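Local coordinates for tetracycline repressor protein class G (Acinetobacter baumannii, PDB 6RX9), which represses the tetracycline resistance gene by binding its operator DNA through an N-terminal helix-turn-helix and loses operator affinity when tetracycline binds, at residues A[71-74]-A[75-79]; A[140-143]-A[144-148]; A[34-37]-A[38-42]; A[8-11]-A[12-16]. All blocks are in the same frame, centred on the assembly; numbering follows the deposited sequence.

Contact 1 of 4, residues A[71-74]-A[75-79]; sequences ENED and WRVFL
Glu73 meets the Phe78 ring at its edge, near the ring plane, where OE2 of Glu73 comes within 3.6 Å of CD1 of Phe78, the carboxylate turned 56° from the ring. The Phe78 side chain is also about 5 Å from that of Asn82, a probable tetracycline-binding residue. One face of the Trp75 indole carries the side chain of the next residue: CG of Arg76 sits 3.5 Å above the plane, over its centre, while CD1 of Leu79 lies in plane at the rim. Trp75 NE1 in turn stands over one face of the Arg76 guanidinium, towards its rim. Asp74 forms a salt bridge with that guanidinium, OD2 of Asp74 to NH2 of Arg76 at 2.8 Å, with the carboxylate and guanidinium planes 49° apart.

Asp74 is the N-cap of helix 75-91. Its CG falls between the backbone N and carbonyl carbon (chi1 81°), which folds the carboxylate back over the first turn. OD1 of Asp74 accepts weakly from Val77 N at 3.4 Å, and OD2 of Asp74, equally weakly, from Arg76 N. The first regular helical bond runs from Phe78 N to Asp74 O, 3.2 Å. Arg76 NE pairs with Glu200 of helix 185-202. Glu73 OE2 accepts from Glu70 N, which ties the loop to itself.

Each N-H of the first turn has a carboxylate acceptor, Glu123 for Trp75 N and Asp74 for Arg76 N and Val77 N, the last two weakly. The positive end of the helix dipole probably favours the ionised form of Asp74.

Contact 2 of 4, residues A[140-143]-A[144-148]; sequences YVVG and SVLEQ
In Val142 a chi1 of 167° turns CG1 away from the backbone N, and Leu146 CG lies opposite the carbonyl carbon (chi1 -82°); these settings bring Val142 CG1 and Leu146 CD1 to 3.8 Å, the two side chains side by side and pointing the same way. One residue round the helix, the same valine conformation places Val141 CG1 4.2 Å from Val145 CG2, again side by side.

Three of the four i to i+4 backbone bonds are 3.0 Å long: Ser144 N to Tyr140 O, Val145 N to Val141 O and Leu146 N to Val142 O. The fourth, from Glu147 N to Gly143 O, is weak at 3.3 Å.

The rows of this helix, 127-155, serve different neighbours. Val141 and Val142 touch Phe86 of helix 75-91, and Val142 also touches His100, the probable magnesium ligand. Leu146 meets Leu146 of the second subunit, and Glu147 OE1 bonds to His139 NE2 of that subunit, while Tyr140 OH bonds to Phe188 O.

Because the backbone bonds are made within the helix, its N-H and C=O groups need no outside partner where the valine and leucine side chains pack. The polar ends of Tyr140 and Glu147 find specific partners, one of them across the dimer interface.

Contact 3 of 4, residues A[34-37]-A[38-42]; sequences LKVQ and QPALY
Leu34 and Leu41 meet through single methyl groups, CD1 of Leu34 lying 4.3 Å from CD1 of Leu41 across the turn between two helices. Leu41 carries CG trans to its backbone N (chi1 178°), a setting that swings the isobutyl group inward, where Leu30 and Ala31 of helix 27-34 and Val9 of helix 6-20 also touch it. Nearer the turn, Val36 and Ala40 each direct the bond to CB toward the other segment, and the two CB atoms of Val36 and Ala40 meet at 4.2 Å.

Gln37, the N-cap residue of helix 38-42, behaves differently from the apolar pairs. Its chain is bent at chi2 (-55°), which curls the amide back towards the helix start instead of letting it extend. A water then bridges the two segments: it donates to OE1 of Gln37 at 2.6 Å and accepts from Gln38 N at 3.0 Å, so the capping of this amide is indirect. Ala40 N makes a weak bond to Gln37 O, 3.2 Å long and well off line at 125°. Pro39 has no hydrogen to offer; its CD lies 3.4 Å from Gln37 C and 3.9 Å from Gln37 CB. Gln38 has an extended chain beyond CG and touches Arg28 of helix 27-34.

Lys35, with positive phi, ends helix 27-34 in a Schellman motif. Helix termination, a tight corner and a new N-cap within four residues form the turn of the helix-turn-helix, with helix 38-42 as the recognition helix, the element that enters the major groove of operator DNA in this family.

Contact 4 of 4, residues A[8-11]-A[12-16]; sequences TVIA and AALEL
Ile10 and Leu14 make the side-chain contact on this stretch of helix 6-20, and the remaining interactions are backbone bonds and the carbon-to-carbonyl approaches that a helix brings with it.

The hydrogen bonds follow the i to i+4 pattern but are uneven. Leu14 N to Ile10 O, 2.9 Å, and Ala13 N to Val9 O, 3.0 Å, are the sound ones. On the other side of the helix, Ala12 N to Thr8 O and Glu15 N to Ala11 O are both 3.4 Å and weak.

Apolar contact between side chains is confined to CG2 of Ile10 and CD1 of Leu14, 4.1 Å apart. With chi1 at -68°, CG2 of Ile10 stands anti to the backbone N, beside the carbonyl carbon, on the side where Leu14 follows. Leu14 CG also lies 3.3 Å from Ile10 O, an approach that comes with the helical repeat.

Partners beyond the helix sort these faces. Ala12 and Ala13 touch Leu30 of helix 27-34 with their methyl groups, while Ile10 reaches Leu51 and Ala54 of helix 48-59 and Leu14 touches Leu55. Thr8 OG1 bonds to Asp5. A first helix packed against both the helix-turn-helix and the helix that follows it is the three-helix DNA-binding domain of the TetR family.

Along the chain the order is contacts 4, 3, 1, 2. Contacts 4 and 3 share the DNA-binding domain, their centres 13 Å apart, and touch directly: Leu41 CD1 packs on Val9 CG1 and Leu34 CD2 on Ala12 CB, each at 3.6 Å, so helix 6-20 backs the helix-turn-helix. Contacts 1 and 2 belong to the C-terminal region, 23 Å apart between centres, at the start of helix 75-91 and on helix 127-155, near residues that probably bind tetracycline and magnesium, and contact 2 also faces the second subunit. Contact 1 lies about 46 Å from contact 3 between centres, across the chain's centre, consistent with an effector signal that acts at a distance on the DNA-binding end.

Contact 1 of 4, residues A[71-74]-A[75-79]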
loop_
_atom_site.group_PDB
_atom_site.type_symbol
_atom_site.label_atom_id
_atom_site.label_comp_id
_atom_site.label_asym_id
_atom_site.label_seq_id
_atom_site.Cartn_x
_atom_site.Cartn_y
_atom_site.Cartn_z
ATOM N N GLU A 71 -21.623 2.077 20.850
ATOM C CA GLU A 71 -21.710 2.375 22.303
ATOM C C GLU A 71 -21.095 1.202 23.082
ATOM O O GLU A 71 -21.260 0.048 22.647
ATOM C CB GLU A 71 -23.152 2.678 22.723
ATOM C CG GLU A 71 -24.128 1.527 22.544
ATOM C CD GLU A 71 -25.578 1.880 22.845
ATOM O OE1 GLU A 71 -25.810 2.813 23.644
ATOM O OE2 GLU A 71 -26.475 1.229 22.274
ATOM N N ASN A 72 -20.368 1.506 24.161
ATOM C CA ASN A 72 -19.793 0.514 25.110
ATOM C C ASN A 72 -18.653 -0.275 24.443
ATOM O O ASN A 72 -18.298 -1.343 24.981
ATOM C CB ASN A 72 -20.871 -0.424 25.664
ATOM C CG ASN A 72 -22.029 0.316 26.300
ATOM O OD1 ASN A 72 -21.832 1.329 26.965
ATOM N ND2 ASN A 72 -23.240 -0.182 26.107
ATOM N N GLU A 73 -18.088 0.224 23.338
ATOM C CA GLU A 73 -16.897 -0.376 22.672
ATOM C C GLU A 73 -15.719 0.591 22.856
ATOM O O GLU A 73 -15.915 1.805 22.667
ATOM C CB GLU A 73 -17.202 -0.710 21.205
ATOM C CG GLU A 73 -16.524 0.193 20.184
ATOM C CD GLU A 73 -16.679 -0.236 18.732
ATOM O OE1 GLU A 73 -16.721 -1.456 18.469
ATOM O OE2 GLU A 73 -16.757 0.651 17.860
ATOM N N ASP A 74 -14.549 0.072 23.240
ATOM C CA ASP A 74 -13.328 0.885 23.483
ATOM C C ASP A 74 -12.617 1.118 22.143
ATOM O O ASP A 74 -12.969 0.438 21.156
ATOM C CB ASP A 74 -12.410 0.231 24.520
ATOM C CG ASP A 74 -11.540 -0.876 23.953
ATOM O OD1 ASP A 74 -12.093 -1.757 23.270
ATOM O OD2 ASP A 74 -10.313 -0.830 24.177
ATOM N N TRP A 75 -11.659 2.045 22.127
ATOM C CA TRP A 75 -10.929 2.500 20.913
ATOM C C TRP A 75 -10.188 1.330 20.248
ATOM O O TRP A 75 -10.046 1.362 19.012
ATOM C CB TRP A 75 -9.983 3.661 21.248
ATOM C CG TRP A 75 -8.855 3.320 22.175
ATOM C CD1 TRP A 75 -8.855 3.384 23.539
ATOM C CD2 TRP A 75 -7.538 2.890 21.796
ATOM N NE1 TRP A 75 -7.634 3.012 24.035
ATOM C CE2 TRP A 75 -6.804 2.705 22.988
ATOM C CE3 TRP A 75 -6.910 2.641 20.569
ATOM C CZ2 TRP A 75 -5.476 2.281 22.981
ATOM C CZ3 TRP A 75 -5.599 2.221 20.566
ATOM C CH2 TRP A 75 -4.894 2.044 21.755
ATOM N N ARG A 76 -9.737 0.340 21.025
ATOM C CA ARG A 76 -8.933 -0.808 20.515
ATOM C C ARG A 76 -9.807 -1.688 19.613
ATOM O O ARG A 76 -9.346 -2.049 18.512
ATOM C CB ARG A 76 -8.351 -1.625 21.672
ATOM C CG ARG A 76 -7.397 -0.844 22.564
ATOM C CD ARG A 76 -6.806 -1.714 23.657
ATOM N NE ARG A 76 -6.466 -0.946 24.848
ATOM C CZ ARG A 76 -7.188 -0.878 25.967
ATOM N NH1 ARG A 76 -6.755 -0.138 26.976
ATOM N NH2 ARG A 76 -8.328 -1.537 26.090
ATOM N N VAL A 77 -11.023 -2.010 20.057
ATOM C CA VAL A 77 -11.989 -2.853 19.293
ATOM C C VAL A 77 -12.435 -2.080 18.044
ATOM O O VAL A 77 -12.514 -2.708 16.972
ATOM C CB VAL A 77 -13.182 -3.287 20.168
ATOM C CG1 VAL A 77 -14.274 -3.956 19.348
ATOM C CG2 VAL A 77 -12.730 -4.198 21.301
ATOM N N PHE A 78 -12.688 -0.771 18.172
ATOM C CA PHE A 78 -13.116 0.114 17.056
ATOM C C PHE A 78 -12.072 0.088 15.931
ATOM O O PHE A 78 -12.461 -0.148 14.772
ATOM C CB PHE A 78 -13.334 1.556 17.521
ATOM C CG PHE A 78 -13.541 2.519 16.379
ATOM C CD1 PHE A 78 -14.653 2.408 15.559
ATOM C CD2 PHE A 78 -12.612 3.510 16.101
ATOM C CE1 PHE A 78 -14.841 3.276 14.495
ATOM C CE2 PHE A 78 -12.797 4.375 15.033
ATOM C CZ PHE A 78 -13.912 4.258 14.235
ATOM N N LEU A 79 -10.798 0.331 16.259
ATOM C CA LEU A 79 -9.697 0.409 15.258
ATOM C C LEU A 79 -9.491 -0.960 14.600
ATOM O O LEU A 79 -9.300 -0.987 13.367
ATOM C CB LEU A 79 -8.408 0.904 15.923
ATOM C CG LEU A 79 -8.386 2.385 16.305
ATOM C CD1 LEU A 79 -7.033 2.774 16.877
ATOM C CD2 LEU A 79 -8.737 3.269 15.115
#

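Contact 2 of 4, residues A[140-143]-A[144-148]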
loop_
_atom_site.group_PDB
_atom_site.type_symbol
_atom_site.label_atom_id
_atom_site.label_comp_id
_atom_site.label_asym_id
_atom_site.label_seq_id
_atom_site.Cartn_x
_atom_site.Cartn_y
_atom_site.Cartn_z
ATOM N N TYR A 140 -1.257 0.478 6.562
ATOM C CA TYR A 140 -0.900 -0.936 6.845
ATOM C C TYR A 140 -1.807 -1.875 6.035
ATOM O O TYR A 140 -1.284 -2.796 5.382
ATOM C CB TYR A 140 -0.971 -1.243 8.344
ATOM C CG TYR A 140 -0.828 -2.710 8.650
ATOM C CD1 TYR A 140 0.392 -3.351 8.503
ATOM C CD2 TYR A 140 -1.918 -3.472 9.036
ATOM C CE1 TYR A 140 0.529 -4.706 8.751
ATOM C CE2 TYR A 140 -1.797 -4.829 9.290
ATOM C CZ TYR A 140 -0.569 -5.450 9.141
ATOM O OH TYR A 140 -0.436 -6.785 9.392
ATOM N N VAL A 141 -3.124 -1.643 6.054
ATOM C CA VAL A 141 -4.123 -2.529 5.385
ATOM C C VAL A 141 -3.858 -2.525 3.871
ATOM O O VAL A 141 -3.808 -3.612 3.280
ATOM C CB VAL A 141 -5.571 -2.117 5.711
ATOM C CG1 VAL A 141 -6.570 -2.846 4.827
ATOM C CG2 VAL A 141 -5.899 -2.342 7.180
ATOM N N VAL A 142 -3.699 -1.346 3.273
ATOM C CA VAL A 142 -3.463 -1.201 1.805
ATOM C C VAL A 142 -2.189 -1.971 1.436
ATOM O O VAL A 142 -2.255 -2.788 0.503
ATOM C CB VAL A 142 -3.394 0.276 1.378
ATOM C CG1 VAL A 142 -2.841 0.432 -0.030
ATOM C CG2 VAL A 142 -4.753 0.947 1.504
ATOM N N GLY A 143 -1.081 -1.729 2.145
ATOM C CA GLY A 143 0.200 -2.420 1.900
ATOM C C GLY A 143 0.037 -3.930 1.952
ATOM O O GLY A 143 0.544 -4.616 1.038
ATOM N N SER A 144 -0.661 -4.433 2.976
ATOM C CA SER A 144 -0.878 -5.882 3.230
ATOM C C SER A 144 -1.680 -6.512 2.085
ATOM O O SER A 144 -1.268 -7.575 1.581
ATOM C CB SER A 144 -1.552 -6.107 4.559
ATOM O OG SER A 144 -1.911 -7.470 4.706
ATOM N N VAL A 145 -2.789 -5.888 1.682
ATOM C CA VAL A 145 -3.717 -6.480 0.672
ATOM C C VAL A 145 -3.064 -6.423 -0.717
ATOM O O VAL A 145 -3.240 -7.397 -1.477
ATOM C CB VAL A 145 -5.104 -5.814 0.689
ATOM C CG1 VAL A 145 -6.017 -6.442 -0.351
ATOM C CG2 VAL A 145 -5.747 -5.890 2.071
ATOM N N LEU A 146 -2.327 -5.354 -1.040
ATOM C CA LEU A 146 -1.558 -5.253 -2.316
ATOM C C LEU A 146 -0.658 -6.488 -2.462
ATOM O O LEU A 146 -0.684 -7.114 -3.545
ATOM C CB LEU A 146 -0.726 -3.966 -2.340
ATOM C CG LEU A 146 -1.466 -2.696 -2.758
ATOM C CD1 LEU A 146 -0.613 -1.466 -2.487
ATOM C CD2 LEU A 146 -1.868 -2.748 -4.227
ATOM N N GLU A 147 0.094 -6.827 -1.410
ATOM C CA GLU A 147 1.061 -7.960 -1.401
ATOM C C GLU A 147 0.304 -9.290 -1.524
ATOM O O GLU A 147 0.737 -10.146 -2.328
ATOM C CB GLU A 147 1.923 -7.916 -0.137
ATOM C CG GLU A 147 3.095 -8.884 -0.164
ATOM C CD GLU A 147 4.157 -8.628 0.893
ATOM O OE1 GLU A 147 4.314 -9.473 1.797
ATOM O OE2 GLU A 147 4.833 -7.580 0.812
ATOM N N GLN A 148 -0.783 -9.457 -0.763
ATOM C CA GLN A 148 -1.607 -10.695 -0.747
ATOM C C GLN A 148 -2.196 -10.941 -2.141
ATOM O O GLN A 148 -2.120 -12.087 -2.619
ATOM C CB GLN A 148 -2.723 -10.602 0.295
ATOM C CG GLN A 148 -3.572 -11.864 0.381
ATOM C CD GLN A 148 -4.404 -11.938 1.638
ATOM O OE1 GLN A 148 -4.164 -11.229 2.613
ATOM N NE2 GLN A 148 -5.394 -12.815 1.625
#

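Contact 3 of 4, residues A[34-37]-A[38-42]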
loop_
_atom_site.group_PDB
_atom_site.type_symbol
_atom_site.label_atom_id
_atom_site.label_comp_id
_atom_site.label_asym_id
_atom_site.label_seq_id
_atom_site.Cartn_x
_atom_site.Cartn_y
_atom_site.Cartn_z
ATOM N N LEU A 34 -23.867 -5.996 -20.549
ATOM C CA LEU A 34 -25.162 -5.351 -20.194
ATOM C C LEU A 34 -26.191 -5.539 -21.319
ATOM O O LEU A 34 -27.388 -5.311 -21.052
ATOM C CB LEU A 34 -24.924 -3.863 -19.920
ATOM C CG LEU A 34 -24.237 -3.544 -18.594
ATOM C CD1 LEU A 34 -23.616 -2.157 -18.625
ATOM C CD2 LEU A 34 -25.212 -3.670 -17.432
ATOM N N LYS A 35 -25.743 -5.922 -22.522
ATOM C CA LYS A 35 -26.579 -6.051 -23.749
ATOM C C LYS A 35 -27.198 -4.689 -24.081
ATOM O O LYS A 35 -28.391 -4.647 -24.453
ATOM C CB LYS A 35 -27.644 -7.140 -23.576
ATOM C CG LYS A 35 -27.090 -8.552 -23.461
ATOM C CD LYS A 35 -27.984 -9.502 -22.698
ATOM C CE LYS A 35 -27.241 -10.726 -22.211
ATOM N NZ LYS A 35 -26.913 -11.647 -23.325
ATOM N N VAL A 36 -26.406 -3.620 -23.952
ATOM C CA VAL A 36 -26.795 -2.227 -24.319
ATOM C C VAL A 36 -25.832 -1.727 -25.399
ATOM O O VAL A 36 -24.774 -2.359 -25.600
ATOM C CB VAL A 36 -26.815 -1.287 -23.097
ATOM C CG1 VAL A 36 -27.807 -1.760 -22.045
ATOM C CG2 VAL A 36 -25.434 -1.096 -22.486
ATOM N N GLN A 37 -26.201 -0.638 -26.072
ATOM C CA GLN A 37 -25.349 0.029 -27.089
ATOM C C GLN A 37 -24.419 1.014 -26.376
ATOM O O GLN A 37 -24.692 1.360 -25.207
ATOM C CB GLN A 37 -26.227 0.681 -28.159
ATOM C CG GLN A 37 -26.974 -0.337 -29.010
ATOM C CD GLN A 37 -26.047 -1.350 -29.640
ATOM O OE1 GLN A 37 -25.017 -1.007 -30.219
ATOM N NE2 GLN A 37 -26.403 -2.619 -29.527
ATOM N N GLN A 38 -23.354 1.427 -27.064
ATOM C CA GLN A 38 -22.206 2.173 -26.483
ATOM C C GLN A 38 -22.650 3.525 -25.931
ATOM O O GLN A 38 -22.182 3.916 -24.865
ATOM C CB GLN A 38 -21.098 2.326 -27.524
ATOM C CG GLN A 38 -20.419 1.010 -27.867
ATOM C CD GLN A 38 -19.532 1.155 -29.075
ATOM O OE1 GLN A 38 -19.808 0.612 -30.144
ATOM N NE2 GLN A 38 -18.468 1.923 -28.917
ATOM N N PRO A 39 -23.535 4.294 -26.612
ATOM C CA PRO A 39 -23.988 5.580 -26.078
ATOM C C PRO A 39 -24.642 5.463 -24.692
ATOM O O PRO A 39 -24.402 6.321 -23.862
ATOM C CB PRO A 39 -25.013 6.072 -27.113
ATOM C CG PRO A 39 -24.617 5.363 -28.386
ATOM C CD PRO A 39 -24.125 4.005 -27.931
ATOM N N ALA A 40 -25.444 4.416 -24.479
ATOM C CA ALA A 40 -26.174 4.153 -23.216
ATOM C C ALA A 40 -25.170 4.041 -22.062
ATOM O O ALA A 40 -25.411 4.658 -21.011
ATOM C CB ALA A 40 -27.024 2.911 -23.347
ATOM N N LEU A 41 -24.071 3.308 -22.260
ATOM C CA LEU A 41 -23.006 3.146 -21.232
ATOM C C LEU A 41 -22.155 4.420 -21.159
ATOM O O LEU A 41 -21.785 4.811 -20.038
ATOM C CB LEU A 41 -22.142 1.923 -21.555
ATOM C CG LEU A 41 -20.977 1.682 -20.594
ATOM C CD1 LEU A 41 -21.464 1.562 -19.156
ATOM C CD2 LEU A 41 -20.194 0.445 -20.994
ATOM N N TYR A 42 -21.858 5.037 -22.309
ATOM C CA TYR A 42 -20.987 6.237 -22.429
ATOM C C TYR A 42 -21.532 7.376 -21.554
ATOM O O TYR A 42 -20.716 8.162 -21.033
ATOM C CB TYR A 42 -20.860 6.668 -23.892
ATOM C CG TYR A 42 -19.827 7.735 -24.150
ATOM C CD1 TYR A 42 -18.479 7.424 -24.251
ATOM C CD2 TYR A 42 -20.199 9.059 -24.318
ATOM C CE1 TYR A 42 -17.528 8.403 -24.500
ATOM C CE2 TYR A 42 -19.263 10.047 -24.569
ATOM C CZ TYR A 42 -17.922 9.720 -24.663
ATOM O OH TYR A 42 -17.008 10.705 -24.908
HETATM O O HOH W 1 -23.444 1.098 -30.039
#

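Contact 4 of 4, residues A[8-11]-A[12-16]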
loop_
_atom_site.group_PDB
_atom_site.type_symbol
_atom_site.label_atom_id
_atom_site.label_comp_id
_atom_site.label_asym_id
_atom_site.label_seq_id
_atom_site.Cartn_x
_atom_site.Cartn_y
_atom_site.Cartn_z
ATOM N N THR A 8 -27.103 -0.618 -11.788
ATOM C CA THR A 8 -27.183 -1.800 -12.687
ATOM C C THR A 8 -25.853 -1.960 -13.437
ATOM O O THR A 8 -25.392 -3.109 -13.570
ATOM C CB THR A 8 -28.368 -1.685 -13.653
ATOM O OG1 THR A 8 -29.543 -1.410 -12.888
ATOM C CG2 THR A 8 -28.573 -2.939 -14.474
ATOM N N VAL A 9 -25.260 -0.849 -13.884
ATOM C CA VAL A 9 -23.975 -0.815 -14.650
ATOM C C VAL A 9 -22.842 -1.359 -13.766
ATOM O O VAL A 9 -22.086 -2.233 -14.235
ATOM C CB VAL A 9 -23.657 0.606 -15.158
ATOM C CG1 VAL A 9 -22.271 0.692 -15.781
ATOM C CG2 VAL A 9 -24.706 1.102 -16.145
ATOM N N ILE A 10 -22.714 -0.856 -12.538
ATOM C CA ILE A 10 -21.561 -1.191 -11.645
ATOM C C ILE A 10 -21.705 -2.628 -11.131
ATOM O O ILE A 10 -20.660 -3.293 -10.960
ATOM C CB ILE A 10 -21.406 -0.159 -10.511
ATOM C CG1 ILE A 10 -20.958 1.196 -11.064
ATOM C CG2 ILE A 10 -20.455 -0.666 -9.432
ATOM C CD1 ILE A 10 -19.583 1.185 -11.701
ATOM N N ALA A 11 -22.933 -3.098 -10.894
ATOM C CA ALA A 11 -23.218 -4.500 -10.505
ATOM C C ALA A 11 -22.603 -5.448 -11.544
ATOM O O ALA A 11 -21.935 -6.419 -11.140
ATOM C CB ALA A 11 -24.702 -4.718 -10.360
ATOM N N ALA A 12 -22.799 -5.156 -12.834
ATOM C CA ALA A 12 -22.261 -5.938 -13.974
ATOM C C ALA A 12 -20.735 -5.793 -14.045
ATOM O O ALA A 12 -20.060 -6.801 -14.337
ATOM C CB ALA A 12 -22.916 -5.489 -15.257
ATOM N N ALA A 13 -20.217 -4.584 -13.807
ATOM C CA ALA A 13 -18.772 -4.256 -13.856
ATOM C C ALA A 13 -18.023 -5.048 -12.775
ATOM O O ALA A 13 -16.895 -5.502 -13.045
ATOM C CB ALA A 13 -18.567 -2.770 -13.697
ATOM N N LEU A 14 -18.633 -5.208 -11.597
ATOM C CA LEU A 14 -18.039 -5.967 -10.463
ATOM C C LEU A 14 -17.921 -7.451 -10.835
ATOM O O LEU A 14 -16.838 -8.022 -10.608
ATOM C CB LEU A 14 -18.889 -5.760 -9.205
ATOM C CG LEU A 14 -18.706 -4.412 -8.509
ATOM C CD1 LEU A 14 -19.789 -4.194 -7.464
ATOM C CD2 LEU A 14 -17.328 -4.300 -7.876
ATOM N N GLU A 15 -18.978 -8.047 -11.399
ATOM C CA GLU A 15 -18.980 -9.467 -11.851
ATOM C C GLU A 15 -17.881 -9.662 -12.902
ATOM O O GLU A 15 -17.144 -10.658 -12.804
ATOM C CB GLU A 15 -20.345 -9.874 -12.411
ATOM C CG GLU A 15 -21.422 -9.969 -11.346
ATOM C CD GLU A 15 -22.724 -10.623 -11.772
ATOM O OE1 GLU A 15 -22.909 -10.872 -12.986
ATOM O OE2 GLU A 15 -23.560 -10.880 -10.883
ATOM N N LEU A 16 -17.777 -8.728 -13.854
ATOM C CA LEU A 16 -16.794 -8.760 -14.969
ATOM C C LEU A 16 -15.375 -8.641 -14.400
ATOM O O LEU A 16 -14.503 -9.420 -14.827
ATOM C CB LEU A 16 -17.111 -7.617 -15.940
ATOM C CG LEU A 16 -16.367 -7.635 -17.275
ATOM C CD1 LEU A 16 -16.436 -9.008 -17.933
ATOM C CD2 LEU A 16 -16.931 -6.573 -18.209
#